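Local coordinates for protein ribulose bisphosphate carboxylase (Pyrococcus horikoshii, PDB 2D69) that probably catalyses the addition of carbon dioxide and water to ribulose 1,5-bisphosphate, giving two molecules of 3-phosphoglycerate, as part of an archaeal AMP degradation pathway, at residues R5-W10 against W59-M64; T91-E94 against Q100-S103; I46-E49 against G53-T56; Y19-D24 against K71-E76. All coordinates share one frame; numbering follows the deposited sequence.

Interaction 1 of 4, residues R5-W10 against W59-M64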
loop_
_atom_site.group_PDB
_atom_site.type_symbol
_atom_site.label_atom_id
_atom_site.label_comp_id
_atom_site.label_asym_id
_atom_site.label_seq_id
_atom_site.Cartn_x
_atom_site.Cartn_y
_atom_site.Cartn_z
ATOM N N ARG A 5 -37.011 -29.967 -32.093
ATOM C CA ARG A 5 -37.795 -29.932 -30.887
ATOM C C ARG A 5 -37.983 -28.456 -30.500
ATOM O O ARG A 5 -37.007 -27.773 -30.171
ATOM C CB ARG A 5 -37.052 -30.731 -29.788
ATOM C CG ARG A 5 -36.989 -32.251 -30.103
ATOM C CD ARG A 5 -36.048 -33.162 -29.256
ATOM N NE ARG A 5 -35.239 -32.509 -28.209
ATOM C CZ ARG A 5 -34.528 -33.182 -27.288
ATOM N NH1 ARG A 5 -34.512 -34.527 -27.269
ATOM N NH2 ARG A 5 -33.814 -32.518 -26.391
ATOM N N MET A 6 -39.220 -27.967 -30.628
ATOM C CA MET A 6 -39.645 -26.697 -30.029
ATOM C C MET A 6 -39.943 -26.921 -28.529
ATOM O O MET A 6 -40.822 -27.662 -28.153
ATOM C CB MET A 6 -40.854 -26.123 -30.805
ATOM C CG MET A 6 -41.122 -24.600 -30.599
ATOM S SD MET A 6 -39.959 -23.422 -31.477
ATOM C CE MET A 6 -41.221 -22.236 -32.247
ATOM N N LYS A 7 -39.166 -26.287 -27.664
ATOM C CA LYS A 7 -39.353 -26.441 -26.244
ATOM C C LYS A 7 -40.386 -25.417 -25.783
ATOM O O LYS A 7 -40.300 -24.247 -26.138
ATOM C CB LYS A 7 -38.013 -26.266 -25.516
ATOM C CG LYS A 7 -36.971 -27.333 -25.926
ATOM C CD LYS A 7 -36.114 -26.852 -27.092
ATOM C CE LYS A 7 -35.233 -27.915 -27.588
ATOM N NZ LYS A 7 -34.567 -27.436 -28.808
ATOM N N VAL A 8 -41.368 -25.864 -25.012
ATOM C CA VAL A 8 -42.467 -25.013 -24.560
ATOM C C VAL A 8 -42.509 -25.159 -23.062
ATOM O O VAL A 8 -42.281 -26.233 -22.524
ATOM C CB VAL A 8 -43.814 -25.411 -25.218
ATOM C CG1 VAL A 8 -44.969 -24.478 -24.780
ATOM C CG2 VAL A 8 -43.669 -25.384 -26.720
ATOM N N GLU A 9 -42.668 -24.050 -22.375
ATOM C CA GLU A 9 -42.818 -24.060 -20.933
ATOM C C GLU A 9 -43.951 -23.093 -20.660
ATOM O O GLU A 9 -44.033 -22.039 -21.297
ATOM C CB GLU A 9 -41.519 -23.637 -20.272
ATOM C CG GLU A 9 -41.564 -23.659 -18.757
ATOM C CD GLU A 9 -41.642 -25.062 -18.204
ATOM O OE1 GLU A 9 -42.731 -25.659 -18.293
ATOM O OE2 GLU A 9 -40.616 -25.552 -17.671
ATOM N N TRP A 10 -44.865 -23.476 -19.778
ATOM C CA TRP A 10 -46.082 -22.701 -19.539
ATOM C C TRP A 10 -46.374 -22.609 -18.042
ATOM O O TRP A 10 -45.849 -23.391 -17.254
ATOM C CB TRP A 10 -47.259 -23.297 -20.314
ATOM C CG TRP A 10 -47.706 -24.648 -19.827
ATOM C CD1 TRP A 10 -48.836 -24.927 -19.108
ATOM C CD2 TRP A 10 -47.032 -25.914 -20.002
ATOM N NE1 TRP A 10 -48.916 -26.275 -18.828
ATOM C CE2 TRP A 10 -47.825 -26.909 -19.364
ATOM C CE3 TRP A 10 -45.849 -26.315 -20.643
ATOM C CZ2 TRP A 10 -47.465 -28.269 -19.339
ATOM C CZ3 TRP A 10 -45.489 -27.665 -20.608
ATOM C CH2 TRP A 10 -46.301 -28.626 -19.961
ATOM N N TRP A 59 -34.171 -23.242 -29.627
ATOM C CA TRP A 59 -32.797 -23.307 -29.073
ATOM C C TRP A 59 -32.701 -24.352 -27.984
ATOM O O TRP A 59 -33.606 -24.486 -27.179
ATOM C CB TRP A 59 -32.315 -21.941 -28.513
ATOM C CG TRP A 59 -30.809 -21.900 -28.392
ATOM C CD1 TRP A 59 -30.052 -21.978 -27.267
ATOM C CD2 TRP A 59 -29.903 -21.833 -29.485
ATOM N NE1 TRP A 59 -28.711 -21.962 -27.593
ATOM C CE2 TRP A 59 -28.604 -21.883 -28.961
ATOM C CE3 TRP A 59 -30.072 -21.759 -30.903
ATOM C CZ2 TRP A 59 -27.480 -21.847 -29.769
ATOM C CZ3 TRP A 59 -28.971 -21.709 -31.689
ATOM C CH2 TRP A 59 -27.683 -21.775 -31.126
ATOM N N LYS A 60 -31.579 -25.058 -27.949
ATOM C CA LYS A 60 -31.333 -26.039 -26.901
ATOM C C LYS A 60 -31.400 -25.417 -25.507
ATOM O O LYS A 60 -30.698 -24.425 -25.180
ATOM C CB LYS A 60 -29.991 -26.781 -27.105
ATOM C CG LYS A 60 -29.621 -27.792 -25.968
ATOM C CD LYS A 60 -28.404 -28.688 -26.301
ATOM C CE LYS A 60 -28.316 -29.894 -25.322
ATOM N NZ LYS A 60 -27.253 -30.893 -25.770
ATOM N N LEU A 61 -32.207 -26.041 -24.662
ATOM C CA LEU A 61 -32.311 -25.668 -23.263
ATOM C C LEU A 61 -31.017 -25.908 -22.542
ATOM O O LEU A 61 -30.398 -26.937 -22.728
ATOM C CB LEU A 61 -33.372 -26.508 -22.542
ATOM C CG LEU A 61 -34.784 -26.318 -23.053
ATOM C CD1 LEU A 61 -35.727 -27.064 -22.135
ATOM C CD2 LEU A 61 -35.214 -24.827 -23.210
ATOM N N PRO A 62 -30.634 -24.975 -21.694
ATOM C CA PRO A 62 -29.473 -25.163 -20.823
ATOM C C PRO A 62 -29.778 -26.259 -19.803
ATOM O O PRO A 62 -30.888 -26.331 -19.230
ATOM C CB PRO A 62 -29.317 -23.815 -20.130
ATOM C CG PRO A 62 -30.567 -23.079 -20.358
ATOM C CD PRO A 62 -31.289 -23.681 -21.489
ATOM N N GLU A 63 -28.783 -27.105 -19.582
ATOM C CA GLU A 63 -28.978 -28.343 -18.845
ATOM C C GLU A 63 -29.568 -28.116 -17.464
ATOM O O GLU A 63 -30.411 -28.899 -17.024
ATOM C CB GLU A 63 -27.659 -29.056 -18.719
ATOM C CG GLU A 63 -27.290 -29.929 -19.891
ATOM C CD GLU A 63 -26.267 -30.992 -19.455
ATOM O OE1 GLU A 63 -25.136 -30.984 -19.992
ATOM O OE2 GLU A 63 -26.576 -31.811 -18.526
ATOM N N MET A 64 -29.159 -27.038 -16.792
ATOM C CA MET A 64 -29.645 -26.743 -15.460
ATOM C C MET A 64 -31.015 -26.084 -15.389
ATOM O O MET A 64 -31.536 -25.872 -14.297
ATOM C CB MET A 64 -28.596 -25.886 -14.695
ATOM C CG MET A 64 -27.268 -26.590 -14.508
ATOM S SD MET A 64 -27.446 -28.073 -13.513
ATOM C CE MET A 64 -27.794 -27.386 -11.902
#

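Interaction 2 of 4, residues T91-E94 against Q100-S103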
loop_
_atom_site.group_PDB
_atom_site.type_symbol
_atom_site.label_atom_id
_atom_site.label_comp_id
_atom_site.label_asym_id
_atom_site.label_seq_id
_atom_site.Cartn_x
_atom_site.Cartn_y
_atom_site.Cartn_z
ATOM N N THR A 91 -30.184 -24.301 -6.676
ATOM C CA THR A 91 -29.543 -23.989 -7.930
ATOM C C THR A 91 -29.959 -22.625 -8.523
ATOM O O THR A 91 -29.356 -22.153 -9.506
ATOM C CB THR A 91 -29.871 -25.116 -8.949
ATOM O OG1 THR A 91 -31.266 -25.376 -8.902
ATOM C CG2 THR A 91 -29.265 -26.477 -8.507
ATOM N N LEU A 92 -31.049 -22.036 -8.026
ATOM C CA LEU A 92 -31.538 -20.777 -8.538
ATOM C C LEU A 92 -30.863 -19.619 -7.817
ATOM O O LEU A 92 -31.037 -18.471 -8.221
ATOM C CB LEU A 92 -33.042 -20.632 -8.307
ATOM C CG LEU A 92 -34.008 -21.260 -9.258
ATOM C CD1 LEU A 92 -35.338 -21.393 -8.496
ATOM C CD2 LEU A 92 -34.141 -20.429 -10.569
ATOM N N PHE A 93 -30.073 -19.908 -6.765
ATOM C CA PHE A 93 -29.573 -18.855 -5.890
ATOM C C PHE A 93 -28.075 -18.709 -5.798
ATOM O O PHE A 93 -27.288 -19.719 -5.782
ATOM C CB PHE A 93 -30.159 -19.045 -4.492
ATOM C CG PHE A 93 -31.650 -19.004 -4.463
ATOM C CD1 PHE A 93 -32.351 -18.006 -5.129
ATOM C CD2 PHE A 93 -32.374 -20.069 -3.954
ATOM C CE1 PHE A 93 -33.722 -17.995 -5.115
ATOM C CE2 PHE A 93 -33.765 -20.080 -3.996
ATOM C CZ PHE A 93 -34.423 -19.046 -4.585
ATOM N N GLU A 94 -27.645 -17.456 -5.742
ATOM C CA GLU A 94 -26.261 -17.181 -5.424
ATOM C C GLU A 94 -26.177 -17.130 -3.946
ATOM O O GLU A 94 -26.693 -16.195 -3.304
ATOM C CB GLU A 94 -25.771 -15.875 -6.053
ATOM C CG GLU A 94 -24.327 -15.557 -5.753
ATOM C CD GLU A 94 -23.871 -14.197 -6.325
ATOM O OE1 GLU A 94 -24.614 -13.512 -7.129
ATOM O OE2 GLU A 94 -22.727 -13.881 -5.979
ATOM N N GLN A 100 -29.630 -11.145 -4.173
ATOM C CA GLN A 100 -30.073 -11.980 -5.319
ATOM C C GLN A 100 -31.342 -12.789 -5.040
ATOM O O GLN A 100 -32.205 -12.971 -5.947
ATOM C CB GLN A 100 -28.927 -12.902 -5.841
ATOM C CG GLN A 100 -29.343 -13.623 -7.217
ATOM C CD GLN A 100 -29.967 -15.008 -7.034
ATOM O OE1 GLN A 100 -30.541 -15.588 -7.986
ATOM N NE2 GLN A 100 -29.849 -15.549 -5.841
ATOM N N LEU A 101 -31.466 -13.319 -3.822
ATOM C CA LEU A 101 -32.698 -13.995 -3.364
ATOM C C LEU A 101 -33.916 -13.088 -3.588
ATOM O O LEU A 101 -34.911 -13.467 -4.271
ATOM C CB LEU A 101 -32.575 -14.390 -1.883
ATOM C CG LEU A 101 -33.880 -14.977 -1.273
ATOM C CD1 LEU A 101 -34.328 -16.168 -2.073
ATOM C CD2 LEU A 101 -33.691 -15.341 0.178
ATOM N N PHE A 102 -33.837 -11.871 -3.072
ATOM C CA PHE A 102 -34.931 -10.915 -3.178
ATOM C C PHE A 102 -35.166 -10.435 -4.595
ATOM O O PHE A 102 -36.293 -10.157 -4.963
ATOM C CB PHE A 102 -34.723 -9.732 -2.232
ATOM C CG PHE A 102 -35.317 -9.956 -0.868
ATOM C CD1 PHE A 102 -35.290 -11.219 -0.269
ATOM C CD2 PHE A 102 -35.976 -8.927 -0.207
ATOM C CE1 PHE A 102 -35.879 -11.427 0.990
ATOM C CE2 PHE A 102 -36.525 -9.135 1.043
ATOM C CZ PHE A 102 -36.481 -10.399 1.634
ATOM N N SER A 103 -34.129 -10.366 -5.414
ATOM C CA SER A 103 -34.380 -10.090 -6.828
ATOM C C SER A 103 -35.261 -11.179 -7.490
ATOM O O SER A 103 -36.089 -10.901 -8.418
ATOM C CB SER A 103 -33.055 -9.993 -7.551
ATOM O OG SER A 103 -33.289 -9.399 -8.812
#

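Interaction 3 of 4, residues I46-E49 against G53-T56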
loop_
_atom_site.group_PDB
_atom_site.type_symbol
_atom_site.label_atom_id
_atom_site.label_comp_id
_atom_site.label_asym_id
_atom_site.label_seq_id
_atom_site.Cartn_x
_atom_site.Cartn_y
_atom_site.Cartn_z
ATOM N N ILE A 46 -46.360 -16.698 -10.673
ATOM C CA ILE A 46 -45.425 -16.333 -9.593
ATOM C C ILE A 46 -44.185 -17.254 -9.609
ATOM O O ILE A 46 -43.035 -16.778 -9.506
ATOM C CB ILE A 46 -46.106 -16.355 -8.224
ATOM C CG1 ILE A 46 -47.280 -15.374 -8.232
ATOM C CG2 ILE A 46 -45.086 -15.898 -7.138
ATOM C CD1 ILE A 46 -48.325 -15.626 -7.122
ATOM N N ALA A 47 -44.425 -18.560 -9.739
ATOM C CA ALA A 47 -43.345 -19.576 -9.625
ATOM C C ALA A 47 -42.373 -19.430 -10.805
ATOM O O ALA A 47 -41.126 -19.510 -10.700
ATOM C CB ALA A 47 -43.976 -20.973 -9.579
ATOM N N SER A 48 -42.988 -19.184 -11.942
ATOM C CA SER A 48 -42.299 -18.979 -13.199
ATOM C C SER A 48 -41.353 -17.756 -13.208
ATOM O O SER A 48 -40.159 -17.851 -13.521
ATOM C CB SER A 48 -43.370 -18.761 -14.266
ATOM O OG SER A 48 -42.710 -18.599 -15.450
ATOM N N GLU A 49 -41.901 -16.602 -12.860
ATOM C CA GLU A 49 -41.188 -15.365 -12.959
ATOM C C GLU A 49 -40.113 -15.306 -11.844
ATOM O O GLU A 49 -39.089 -14.647 -12.003
ATOM C CB GLU A 49 -42.173 -14.209 -12.918
ATOM C CG GLU A 49 -41.561 -12.830 -13.123
ATOM C CD GLU A 49 -41.081 -12.583 -14.550
ATOM O OE1 GLU A 49 -41.554 -13.308 -15.487
ATOM O OE2 GLU A 49 -40.221 -11.668 -14.712
ATOM N N GLY A 53 -38.866 -18.813 -15.740
ATOM C CA GLY A 53 -39.682 -18.072 -16.681
ATOM C C GLY A 53 -40.341 -19.062 -17.597
ATOM O O GLY A 53 -40.189 -20.261 -17.408
ATOM N N THR A 54 -41.092 -18.562 -18.561
ATOM C CA THR A 54 -41.690 -19.399 -19.617
ATOM C C THR A 54 -41.205 -18.904 -20.955
ATOM O O THR A 54 -40.656 -17.790 -21.082
ATOM C CB THR A 54 -43.221 -19.350 -19.664
ATOM O OG1 THR A 54 -43.647 -18.006 -19.824
ATOM C CG2 THR A 54 -43.889 -19.797 -18.371
ATOM N N TRP A 55 -41.422 -19.736 -21.960
ATOM C CA TRP A 55 -40.797 -19.527 -23.255
ATOM C C TRP A 55 -41.229 -20.570 -24.274
ATOM O O TRP A 55 -41.756 -21.632 -23.939
ATOM C CB TRP A 55 -39.271 -19.605 -23.111
ATOM C CG TRP A 55 -38.865 -20.532 -22.018
ATOM C CD1 TRP A 55 -38.582 -20.211 -20.695
ATOM C CD2 TRP A 55 -38.696 -21.934 -22.119
ATOM N NE1 TRP A 55 -38.257 -21.351 -19.989
ATOM C CE2 TRP A 55 -38.330 -22.419 -20.834
ATOM C CE3 TRP A 55 -38.853 -22.844 -23.142
ATOM C CZ2 TRP A 55 -38.110 -23.752 -20.583
ATOM C CZ3 TRP A 55 -38.646 -24.149 -22.884
ATOM C CH2 TRP A 55 -38.256 -24.596 -21.621
ATOM N N THR A 56 -40.930 -20.211 -25.513
ATOM C CA THR A 56 -41.113 -21.017 -26.707
ATOM C C THR A 56 -39.826 -20.779 -27.490
ATOM O O THR A 56 -39.489 -19.625 -27.818
ATOM C CB THR A 56 -42.287 -20.444 -27.434
ATOM O OG1 THR A 56 -43.454 -20.634 -26.617
ATOM C CG2 THR A 56 -42.573 -21.158 -28.735
#

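Interaction 4 of 4, residues Y19-D24 against K71-E76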
loop_
_atom_site.group_PDB
_atom_site.type_symbol
_atom_site.label_atom_id
_atom_site.label_comp_id
_atom_site.label_asym_id
_atom_site.label_seq_id
_atom_site.Cartn_x
_atom_site.Cartn_y
_atom_site.Cartn_z
ATOM N N TYR A 19 -46.729 -32.194 -5.024
ATOM C CA TYR A 19 -45.292 -32.135 -4.819
ATOM C C TYR A 19 -44.963 -31.966 -3.344
ATOM O O TYR A 19 -45.602 -31.176 -2.642
ATOM C CB TYR A 19 -44.675 -30.991 -5.626
ATOM C CG TYR A 19 -43.163 -30.880 -5.501
ATOM C CD1 TYR A 19 -42.582 -29.866 -4.753
ATOM C CD2 TYR A 19 -42.323 -31.806 -6.106
ATOM C CE1 TYR A 19 -41.168 -29.743 -4.629
ATOM C CE2 TYR A 19 -40.931 -31.721 -5.982
ATOM C CZ TYR A 19 -40.354 -30.688 -5.233
ATOM O OH TYR A 19 -38.973 -30.591 -5.131
ATOM N N GLU A 20 -43.955 -32.703 -2.882
ATOM C CA GLU A 20 -43.510 -32.654 -1.490
ATOM C C GLU A 20 -42.077 -32.127 -1.477
ATOM O O GLU A 20 -41.137 -32.836 -1.820
ATOM C CB GLU A 20 -43.576 -34.038 -0.850
ATOM C CG GLU A 20 -44.964 -34.439 -0.332
ATOM C CD GLU A 20 -45.079 -35.942 -0.077
ATOM O OE1 GLU A 20 -46.190 -36.473 -0.301
ATOM O OE2 GLU A 20 -44.067 -36.596 0.330
ATOM N N PRO A 21 -41.894 -30.883 -1.078
ATOM C CA PRO A 21 -40.552 -30.300 -1.117
ATOM C C PRO A 21 -39.563 -30.980 -0.170
ATOM O O PRO A 21 -39.946 -31.360 0.912
ATOM C CB PRO A 21 -40.762 -28.822 -0.712
ATOM C CG PRO A 21 -42.207 -28.626 -0.436
ATOM C CD PRO A 21 -42.925 -29.954 -0.576
ATOM N N GLY A 22 -38.313 -31.117 -0.601
ATOM C CA GLY A 22 -37.198 -31.544 0.246
ATOM C C GLY A 22 -36.785 -30.530 1.298
ATOM O O GLY A 22 -37.059 -29.335 1.164
ATOM N N ARG A 23 -36.104 -31.010 2.344
ATOM C CA ARG A 23 -35.642 -30.139 3.420
ATOM C C ARG A 23 -34.584 -29.093 2.929
ATOM O O ARG A 23 -34.329 -28.099 3.610
ATOM C CB ARG A 23 -35.096 -30.979 4.617
ATOM C CG ARG A 23 -33.914 -31.933 4.263
ATOM C CD ARG A 23 -33.117 -32.541 5.493
ATOM N NE ARG A 23 -32.006 -33.401 5.027
ATOM C CZ ARG A 23 -31.659 -34.580 5.568
ATOM N NH1 ARG A 23 -32.310 -35.068 6.623
ATOM N NH2 ARG A 23 -30.656 -35.293 5.046
ATOM N N ASP A 24 -33.984 -29.358 1.773
ATOM C CA ASP A 24 -32.965 -28.522 1.161
ATOM C C ASP A 24 -33.527 -27.592 0.048
ATOM O O ASP A 24 -32.770 -27.055 -0.748
ATOM C CB ASP A 24 -31.811 -29.393 0.634
ATOM C CG ASP A 24 -32.268 -30.411 -0.398
ATOM O OD1 ASP A 24 -31.394 -30.953 -1.134
ATOM O OD2 ASP A 24 -33.483 -30.747 -0.523
ATOM N N LYS A 71 -41.722 -24.700 -7.857
ATOM C CA LYS A 71 -42.958 -25.485 -7.928
ATOM C C LYS A 71 -43.973 -25.012 -6.904
ATOM O O LYS A 71 -43.655 -24.949 -5.714
ATOM C CB LYS A 71 -42.655 -26.964 -7.707
ATOM C CG LYS A 71 -42.177 -27.706 -8.973
ATOM C CD LYS A 71 -43.322 -28.259 -9.871
ATOM C CE LYS A 71 -42.823 -28.695 -11.290
ATOM N NZ LYS A 71 -41.769 -27.712 -11.849
ATOM N N VAL A 72 -45.190 -24.713 -7.349
ATOM C CA VAL A 72 -46.288 -24.399 -6.437
ATOM C C VAL A 72 -46.798 -25.707 -5.876
ATOM O O VAL A 72 -47.293 -26.534 -6.627
ATOM C CB VAL A 72 -47.474 -23.684 -7.133
ATOM C CG1 VAL A 72 -48.557 -23.348 -6.096
ATOM C CG2 VAL A 72 -47.007 -22.439 -7.880
ATOM N N PHE A 73 -46.675 -25.898 -4.560
ATOM C CA PHE A 73 -47.063 -27.147 -3.926
ATOM C C PHE A 73 -48.265 -27.050 -2.964
ATOM O O PHE A 73 -48.825 -28.089 -2.537
ATOM C CB PHE A 73 -45.850 -27.764 -3.247
ATOM C CG PHE A 73 -45.407 -27.067 -1.993
ATOM C CD1 PHE A 73 -45.944 -27.432 -0.759
ATOM C CD2 PHE A 73 -44.432 -26.055 -2.040
ATOM C CE1 PHE A 73 -45.539 -26.802 0.416
ATOM C CE2 PHE A 73 -43.998 -25.420 -0.866
ATOM C CZ PHE A 73 -44.545 -25.794 0.365
ATOM N N TYR A 74 -48.636 -25.815 -2.629
ATOM C CA TYR A 74 -49.787 -25.510 -1.787
ATOM C C TYR A 74 -50.557 -24.342 -2.390
ATOM O O TYR A 74 -49.971 -23.335 -2.770
ATOM C CB TYR A 74 -49.297 -25.133 -0.397
ATOM C CG TYR A 74 -50.349 -24.632 0.573
ATOM C CD1 TYR A 74 -50.749 -25.429 1.664
ATOM C CD2 TYR A 74 -50.896 -23.366 0.447
ATOM C CE1 TYR A 74 -51.676 -24.977 2.594
ATOM C CE2 TYR A 74 -51.824 -22.897 1.366
ATOM C CZ TYR A 74 -52.211 -23.712 2.443
ATOM O OH TYR A 74 -53.138 -23.266 3.352
ATOM N N LEU A 75 -51.869 -24.467 -2.459
ATOM C CA LEU A 75 -52.702 -23.403 -2.998
ATOM C C LEU A 75 -54.107 -23.483 -2.421
ATOM O O LEU A 75 -54.813 -24.427 -2.688
ATOM C CB LEU A 75 -52.779 -23.499 -4.526
ATOM C CG LEU A 75 -53.713 -22.463 -5.164
ATOM C CD1 LEU A 75 -53.192 -21.056 -4.792
ATOM C CD2 LEU A 75 -53.823 -22.606 -6.673
ATOM N N GLU A 76 -54.501 -22.501 -1.623
ATOM C CA GLU A 76 -55.813 -22.521 -0.974
ATOM C C GLU A 76 -56.393 -21.125 -0.866
ATOM O O GLU A 76 -55.683 -20.143 -0.776
ATOM C CB GLU A 76 -55.760 -23.130 0.441
ATOM C CG GLU A 76 -55.087 -24.503 0.559
ATOM C CD GLU A 76 -55.920 -25.661 0.025
ATOM O OE1 GLU A 76 -57.064 -25.460 -0.453
ATOM O OE2 GLU A 76 -55.414 -26.797 0.091
HETATM O O HOH W 1 -47.956 -30.639 -1.380
#

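Interaction 1 of 4, residues R5-W10 against W59-M64
The stem of Lys7 runs antiparallel alongside the side chain of Leu61, its inner methylenes lying against the leucine's branched end. Lys7 CG comes 3.8 Å from Leu61 CG, while Lys7 CB sits 3.9 Å from Leu61 CD2. The lysine starts with CG beside its backbone N (chi1 -62°) and then bends at chi2 (92°), which carries the outer half of the chain past the leucine to the backbone of Trp59, where Lys7 CD lies 3.4 Å from Trp59 O. The ammonium group is gripped by two carbonyls: Lys7 NZ donates to Arg5 O at 2.8 Å, approaching 18° out of the carbonyl plane, and also to Leu58 O. A lysine suits this partly exposed place because its aliphatic stem can pack on leucine while its charged end ties two backbones together; Leu61 gives a compact apolar surface for that stem. The contact is plain packing at the surface. It lies just beyond the two-stranded antiparallel sheet, in which Lys7 pairs by backbone hydrogen bonds with Thr57 of strand 55-57, and both Lys7 and Leu61 also rest on Trp55 of that strand.

Interaction 2 of 4, residues T91-E94 against Q100-S103
The Phe93 ring is held on both faces and at one edge. Over one face lies a methyl of Leu101, its CD1 4.0 Å from the ring centroid and 26° off the normal, a CH-pi contact displaced toward the rim at Phe93 CE1, which is 3.6 Å from Leu101 CD1. Leu92 CB covers the centre of the opposite face. The terminal amide of Gln100 meets the edge, its plane turned 62° from that of the ring. Gln100 reaches this place with CG anti to the backbone N (chi1 -171°) and a bend at chi2, which bring the amide up to the turn backbone: Gln100 CD lies 3.6 Å from Glu94 N and 3.8 Å from Leu92 O. Glu94 sends its carboxylate to a second subunit, where it forms a salt bridge with Arg237 and a hydrogen bond with Thr192. The segment before helix 98-105 is thus folded back on the helix's first turn. The chemistry is divided: phenylalanine and leucine supply apolar cover, while the glutamine amide, which can both donate and accept, is compatible with a place between Leu92 O and Glu94 N.

Interaction 3 of 4, residues I46-E49 against G53-T56
Ser48 and Gly53 meet where helix 39-49 gives way to the chain leading into strand 55-57. Gly53 N donates to Ser48 O over 2.7 Å, but the N-H...O angle of 128° makes the bond weak. The serine hydroxyl packs on the same glycine, with Ser48 OG 3.2 Å from Gly53 C and 3.3 Å from Gly53 CA. Beyond it, Thr54 CG2 approaches Ser48 OG to 3.4 Å, a methyl laid against the oxygen. Ser48 holds OG anti to its backbone N (chi1 -179°), which aims the hydroxyl at the returning chain; a short side chain suits so close an approach. Glycine suits its own position through a positive phi (84°). Next outward, the hydroxyls of Ser50 and Ser51 bond back to Ile46 O and Ala47 O, closing the last turn of the helix, and Glu49 OE2 is held by Asn108. Glu49 O makes a weak hydrogen bond to Lys162 of a second subunit, a predicted substrate ligand, and Glu49 also packs on that subunit's Glu189, consistent with the family habit of completing an active site with the N-terminal domain of its dimer partner. Within the fold, helix 39-49 lies with Ile46 and Ala47 on strand 81-88, while Trp55 pairs with Glu9 of strand 7-9, so the turn joins the five-stranded sheet's covering helix to the small two-stranded sheet.

Interaction 4 of 4, residues Y19-D24 against K71-E76
Pro21 CG stands almost squarely above the centre of the Phe73 ring, 3.6 Å from its centroid and only 5° off the normal, a markedly centred CH-pi contact. Phe73 belongs to a classic beta bulge in strand 71-78, where Phe73 and Tyr74 both face Lys85 of the adjacent strand. Proline suits the spot: its rigid ring presents CG, with its slightly polarised C-H, to the centre of the pi face. Phe73 has CG between its backbone N and carbonyl carbon (chi1 73°), which turns the ring toward the loop 19-24; the ring also packs on Ala87 and Ile27 of the neighbouring strands. Tyr19 meets the same strand: Phe73 CB lies at the edge of its ring, near the plane and 4.2 Å from Tyr19 CD1, and Lys71 CB is 4.1 Å from that atom. Of the lysine side chain only CB touches the aromatic, and the tyrosine hydroxyl finds its partner in Glu25. Through these residues the loop covers the first part of strand 71-78, an edge strand of the N-terminal domain's sheet within this chain. The two backbones are also linked through a water, which lies 2.7 Å from Tyr19 O and 2.9 Å from Phe73 O.

Overall arrangement
All four contacts lie on the same side of the chain's centre, at the end of the molecule formed by the N-terminal domain. Interactions 1 and 3 share the two-stranded sheet of strands 7-9 and 55-57, their centres about 12 Å apart; the centres of 3 and 4 are about 17 Å apart. Interaction 3 is nested along the chain inside the loops closed by interactions 1 and 4, which cross each other; interaction 2 follows all three. Ala47 packs on Val72, joining interaction 3 to 4, and Met64 reaches Thr91, joining 1 to 2. Interactions 1, 2 and 3 touch a second subunit and 1, 2 and 4 a third, which places the domain at interfaces of the octamer.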